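Local coordinates for protein transcription termination factor NusA (Planctomyces limnophilus, PDB 4MTN) that probably takes part in both transcription termination and antitermination, binding the core RNA polymerase and nascent RNA, at residues E192-I197 with V212-S217; R207-V212 with R300-L305. All blocks are in the same frame, centred on the assembly; numbering follows the deposited sequence.

Both interactions use strand 207-214, the middle strand of the three-stranded sheet of the first KH domain. Interaction 1 pairs its far end with the start of strand 195-203, so it closes the open end of their hairpin. Interaction 2 lies nearer the hairpin turn, where helix 297-306 of the second KH domain packs against the same strand. The ranges share V212, which makes contacts only in interaction 1, and the two centres are about 18 Å apart. They touch where I197 CG2 packs on V210 CG1 at 4.0 Å. One contact thus pairs two strands within a domain's sheet, and the other joins that sheet to its neighbour in a tandem that probably binds RNA.

Interaction 1. Residues E192-I197 with V212-S217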
# COMPACT_ATOMS: atom_id res chain seq x y z
N GLU A 192 -5.21 6.44 23.03
CA GLU A 192 -4.57 6.52 24.34
C GLU A 192 -3.57 5.39 24.51
O GLU A 192 -3.01 5.20 25.59
CB GLU A 192 -5.61 6.49 25.47
CG GLU A 192 -6.49 7.73 25.56
CD GLU A 192 -5.77 8.93 26.14
OE1 GLU A 192 -4.64 8.76 26.65
OE2 GLU A 192 -6.33 10.04 26.10
N ARG A 193 -3.39 4.62 23.44
CA ARG A 193 -2.36 3.58 23.33
C ARG A 193 -2.65 2.33 24.17
O ARG A 193 -1.88 1.37 24.13
CB ARG A 193 -0.98 4.15 23.70
CG ARG A 193 -0.52 5.30 22.83
CD ARG A 193 0.91 5.71 23.15
NE ARG A 193 1.82 4.57 23.08
CZ ARG A 193 2.37 4.13 21.95
NH1 ARG A 193 2.10 4.73 20.80
NH2 ARG A 193 3.18 3.08 21.98
N ILE A 194 -3.74 2.35 24.92
CA ILE A 194 -4.15 1.20 25.72
C ILE A 194 -4.36 -0.04 24.84
O ILE A 194 -3.86 -1.13 25.15
CB ILE A 194 -5.44 1.48 26.51
CG1 ILE A 194 -5.25 2.67 27.44
CG2 ILE A 194 -5.87 0.25 27.29
CD1 ILE A 194 -6.45 2.96 28.32
N ILE A 195 -5.08 0.14 23.74
CA ILE A 195 -5.30 -0.94 22.78
C ILE A 195 -4.48 -0.68 21.51
O ILE A 195 -4.44 0.44 21.01
CB ILE A 195 -6.79 -1.07 22.40
CG1 ILE A 195 -7.64 -1.30 23.65
CG2 ILE A 195 -7.00 -2.20 21.41
CD1 ILE A 195 -7.27 -2.56 24.41
N GLU A 196 -3.81 -1.72 21.02
CA GLU A 196 -2.99 -1.59 19.82
C GLU A 196 -3.56 -2.38 18.64
O GLU A 196 -4.11 -3.46 18.82
CB GLU A 196 -1.56 -2.05 20.10
CG GLU A 196 -0.82 -1.19 21.12
CD GLU A 196 0.58 -1.69 21.39
OE1 GLU A 196 0.99 -2.70 20.77
OE2 GLU A 196 1.28 -1.08 22.22
N ILE A 197 -3.43 -1.82 17.44
CA ILE A 197 -3.86 -2.52 16.24
C ILE A 197 -2.68 -3.27 15.64
O ILE A 197 -1.74 -2.66 15.11
CB ILE A 197 -4.43 -1.55 15.19
CG1 ILE A 197 -5.60 -0.76 15.78
CG2 ILE A 197 -4.88 -2.31 13.95
CD1 ILE A 197 -6.10 0.35 14.88
N VAL A 212 -6.60 -6.88 17.13
CA VAL A 212 -6.13 -5.97 18.18
C VAL A 212 -5.58 -6.73 19.39
O VAL A 212 -5.87 -7.91 19.58
CB VAL A 212 -7.26 -5.03 18.66
CG1 VAL A 212 -7.73 -4.15 17.51
CG2 VAL A 212 -8.42 -5.84 19.22
N SER A 213 -4.79 -6.04 20.21
CA SER A 213 -4.21 -6.64 21.40
C SER A 213 -3.99 -5.59 22.49
O SER A 213 -4.00 -4.39 22.23
CB SER A 213 -2.89 -7.33 21.07
OG SER A 213 -1.86 -6.39 20.84
N CYS A 214 -3.78 -6.06 23.72
CA CYS A 214 -3.51 -5.17 24.85
C CYS A 214 -2.36 -5.70 25.69
O CYS A 214 -2.21 -6.91 25.86
CB CYS A 214 -4.76 -5.00 25.71
SG CYS A 214 -4.55 -3.88 27.10
N ALA A 215 -1.56 -4.79 26.23
CA ALA A 215 -0.43 -5.15 27.08
C ALA A 215 -0.90 -5.85 28.34
O ALA A 215 -0.29 -6.82 28.80
CB ALA A 215 0.39 -3.92 27.43
N ASP A 216 -1.99 -5.35 28.91
CA ASP A 216 -2.60 -5.96 30.08
C ASP A 216 -3.31 -7.25 29.67
O ASP A 216 -4.15 -7.25 28.78
CB ASP A 216 -3.58 -5.00 30.75
CG ASP A 216 -3.93 -5.40 32.17
OD1 ASP A 216 -3.86 -6.60 32.49
OD2 ASP A 216 -4.29 -4.51 32.96
N SER A 217 -2.95 -8.36 30.32
CA SER A 217 -3.51 -9.66 29.98
C SER A 217 -4.93 -9.82 30.51
O SER A 217 -5.71 -10.62 29.99
CB SER A 217 -2.62 -10.78 30.53
OG SER A 217 -2.42 -10.64 31.92
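Residues E192-I197 lead from a short helix into strand 195-203 of a type II KH domain, and V212-S217 carry strand 207-214 out of the sheet at the open end of the same antiparallel hairpin. E196 and S213 form a hydrogen-bonded pair. The amide N of E196 gives its hydrogen to S213 O at 2.9 Å in an almost straight bond that arrives nearly along the C=O axis. In return S213 N reaches E196 O at 3.0 Å, more bent (157° at the hydrogen) but in the carbonyl plane. V212 CA makes a CA-H...O contact with E196 O, 3.3 Å away. The neighbouring polar groups find partners beyond the two segments: S213 OG bonds R198 NH1, I197 O takes R180 NH1, I195 bonds through its backbone to E189 of helix 188-191, and V212 continues the backbone bonding to strand 244-249 through V248. Past the strand, D216 OD1 accepts from N218 N in an Asx turn.

Side chains sort by face. E196 and S213, both polar, share one; I195, I197, V212 and C214 line the other, where helix 221-226 covers I195 and V212. I195 divides its branches between two residues of the facing strand: CG2, anti to its backbone N, lies 4.0 Å from V212 CB, while chi2 of -60° bends CD1 round to C214 CB at 3.7 Å. The beta-branched residues suit the extended backbone, and the small C214 lets I195 lie close. The chemistry is therefore divided: backbone amides hold the two strands at their spacing, and apolar branches pack on the other face, with I195 and V212 under the helix.

Interaction 2. Residues R207-V212 with R300-L305; sequences RTKVAV and RLASKL
Here two KH domains of the NusA tandem meet: residues 207-212 belong to the middle strand of the first, and 300-305 to helix 297-306, which follows the GXXG loop of the second. Strand and helix run at 35° to each other with their axes 8.7 Å apart. R207, K209 and A211 point at the helix, whereas V210 and T208 point away, V210 into the core of its own domain. No hydrogen bond crosses between the two segments; the fit is made by aliphatic carbon.

L301 sits between two long basic chains. The side chains of L301 and R207 cross at about a right angle, with L301 CD1 3.7 Å from R207 CG, and L301 CB is crossed obliquely by K209, whose CD comes to 3.7 Å. K209 stays extended as far as CE and bends only at chi4 (-62°), which turns NZ aside to a salt bridge with E246 OE1. Weak hydrogen bonds from NZ to A261 O, Q263 O and N298 OD1 help to satisfy this buried ammonium. R207 NH1 pairs with E246 OE2, so two cations share one carboxylate, which probably helps to keep both charged. Arginine and lysine suit these places because their stems are aliphatic and their tips reach the acid. In place of K209, an alanine here would lose the methylene arm across L301 and the bond to E246, and would probably loosen the contact with the helix.

One helical turn on, L305 takes the other leucine shape, CG anti to its backbone N (chi1 -166°), and lies along the strand, spanning K209 and A211. A211 is small enough to admit it: CB lies 4.0 Å from L305 CD1. The second methyl, L305 CD2, rests 4.0 Å from K209 CB, while CD1 sits 3.4 Å from K209 O.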
# COMPACT_ATOMS: atom_id res chain seq x y z
N ARG A 207 -15.42 -4.93 3.28
CA ARG A 207 -15.13 -5.56 4.57
C ARG A 207 -13.69 -5.37 5.03
O ARG A 207 -12.76 -5.40 4.22
CB ARG A 207 -15.46 -7.05 4.49
CG ARG A 207 -15.47 -7.76 5.84
CD ARG A 207 -16.04 -9.16 5.72
NE ARG A 207 -17.41 -9.14 5.21
CZ ARG A 207 -18.49 -9.00 5.97
NH1 ARG A 207 -18.37 -8.85 7.28
NH2 ARG A 207 -19.70 -8.99 5.42
N THR A 208 -13.51 -5.19 6.33
CA THR A 208 -12.19 -5.05 6.93
C THR A 208 -12.06 -5.87 8.22
O THR A 208 -12.87 -5.71 9.14
CB THR A 208 -11.86 -3.58 7.25
OG1 THR A 208 -11.94 -2.80 6.05
CG2 THR A 208 -10.46 -3.46 7.83
N LYS A 209 -11.06 -6.73 8.28
CA LYS A 209 -10.78 -7.50 9.49
C LYS A 209 -9.68 -6.82 10.32
O LYS A 209 -8.60 -6.53 9.80
CB LYS A 209 -10.37 -8.93 9.15
CG LYS A 209 -11.52 -9.83 8.71
CD LYS A 209 -11.03 -11.24 8.43
CE LYS A 209 -12.17 -12.16 8.01
NZ LYS A 209 -13.20 -12.29 9.07
N VAL A 210 -9.96 -6.58 11.60
CA VAL A 210 -9.03 -5.90 12.48
C VAL A 210 -8.60 -6.77 13.65
O VAL A 210 -9.43 -7.23 14.43
CB VAL A 210 -9.65 -4.60 13.05
CG1 VAL A 210 -8.60 -3.81 13.83
CG2 VAL A 210 -10.25 -3.76 11.94
N ALA A 211 -7.29 -7.00 13.77
CA ALA A 211 -6.75 -7.77 14.88
C ALA A 211 -6.10 -6.84 15.90
O ALA A 211 -5.16 -6.11 15.58
CB ALA A 211 -5.75 -8.80 14.38
N VAL A 212 -6.60 -6.88 17.13
CA VAL A 212 -6.13 -5.97 18.18
C VAL A 212 -5.58 -6.73 19.39
O VAL A 212 -5.87 -7.91 19.58
CB VAL A 212 -7.26 -5.03 18.66
CG1 VAL A 212 -7.73 -4.15 17.51
CG2 VAL A 212 -8.42 -5.84 19.22
N ARG A 300 -9.96 -14.96 2.18
CA ARG A 300 -9.06 -14.01 1.53
C ARG A 300 -8.57 -12.94 2.51
O ARG A 300 -7.38 -12.65 2.58
CB ARG A 300 -9.77 -13.34 0.35
CG ARG A 300 -8.86 -12.61 -0.62
CD ARG A 300 -9.68 -11.88 -1.66
NE ARG A 300 -10.83 -12.67 -2.09
CZ ARG A 300 -11.90 -12.17 -2.69
NH1 ARG A 300 -11.98 -10.87 -2.94
NH2 ARG A 300 -12.90 -12.97 -3.05
N LEU A 301 -9.51 -12.38 3.28
CA LEU A 301 -9.17 -11.39 4.29
C LEU A 301 -8.43 -12.02 5.47
O LEU A 301 -7.52 -11.42 6.03
CB LEU A 301 -10.43 -10.67 4.78
CG LEU A 301 -11.10 -9.72 3.78
CD1 LEU A 301 -12.38 -9.15 4.36
CD2 LEU A 301 -10.14 -8.61 3.38
N ALA A 302 -8.84 -13.24 5.82
CA ALA A 302 -8.21 -13.96 6.92
C ALA A 302 -6.75 -14.29 6.59
O ALA A 302 -5.91 -14.39 7.48
CB ALA A 302 -8.98 -15.23 7.23
N SER A 303 -6.48 -14.47 5.30
CA SER A 303 -5.12 -14.76 4.84
C SER A 303 -4.22 -13.53 4.98
O SER A 303 -3.10 -13.64 5.48
CB SER A 303 -5.14 -15.23 3.39
OG SER A 303 -5.85 -16.45 3.26
N LYS A 304 -4.72 -12.38 4.54
CA LYS A 304 -3.99 -11.12 4.69
C LYS A 304 -3.71 -10.80 6.15
O LYS A 304 -2.61 -10.37 6.51
CB LYS A 304 -4.76 -9.96 4.06
CG LYS A 304 -4.68 -9.87 2.55
CD LYS A 304 -4.91 -8.43 2.10
CE LYS A 304 -5.27 -8.33 0.63
NZ LYS A 304 -6.65 -8.81 0.36
N LEU A 305 -4.72 -11.02 6.99
CA LEU A 305 -4.62 -10.70 8.41
C LEU A 305 -3.58 -11.56 9.11
O LEU A 305 -2.77 -11.05 9.89
CB LEU A 305 -5.99 -10.88 9.09
CG LEU A 305 -6.14 -10.29 10.48
CD1 LEU A 305 -6.14 -8.77 10.41
CD2 LEU A 305 -7.41 -10.80 11.14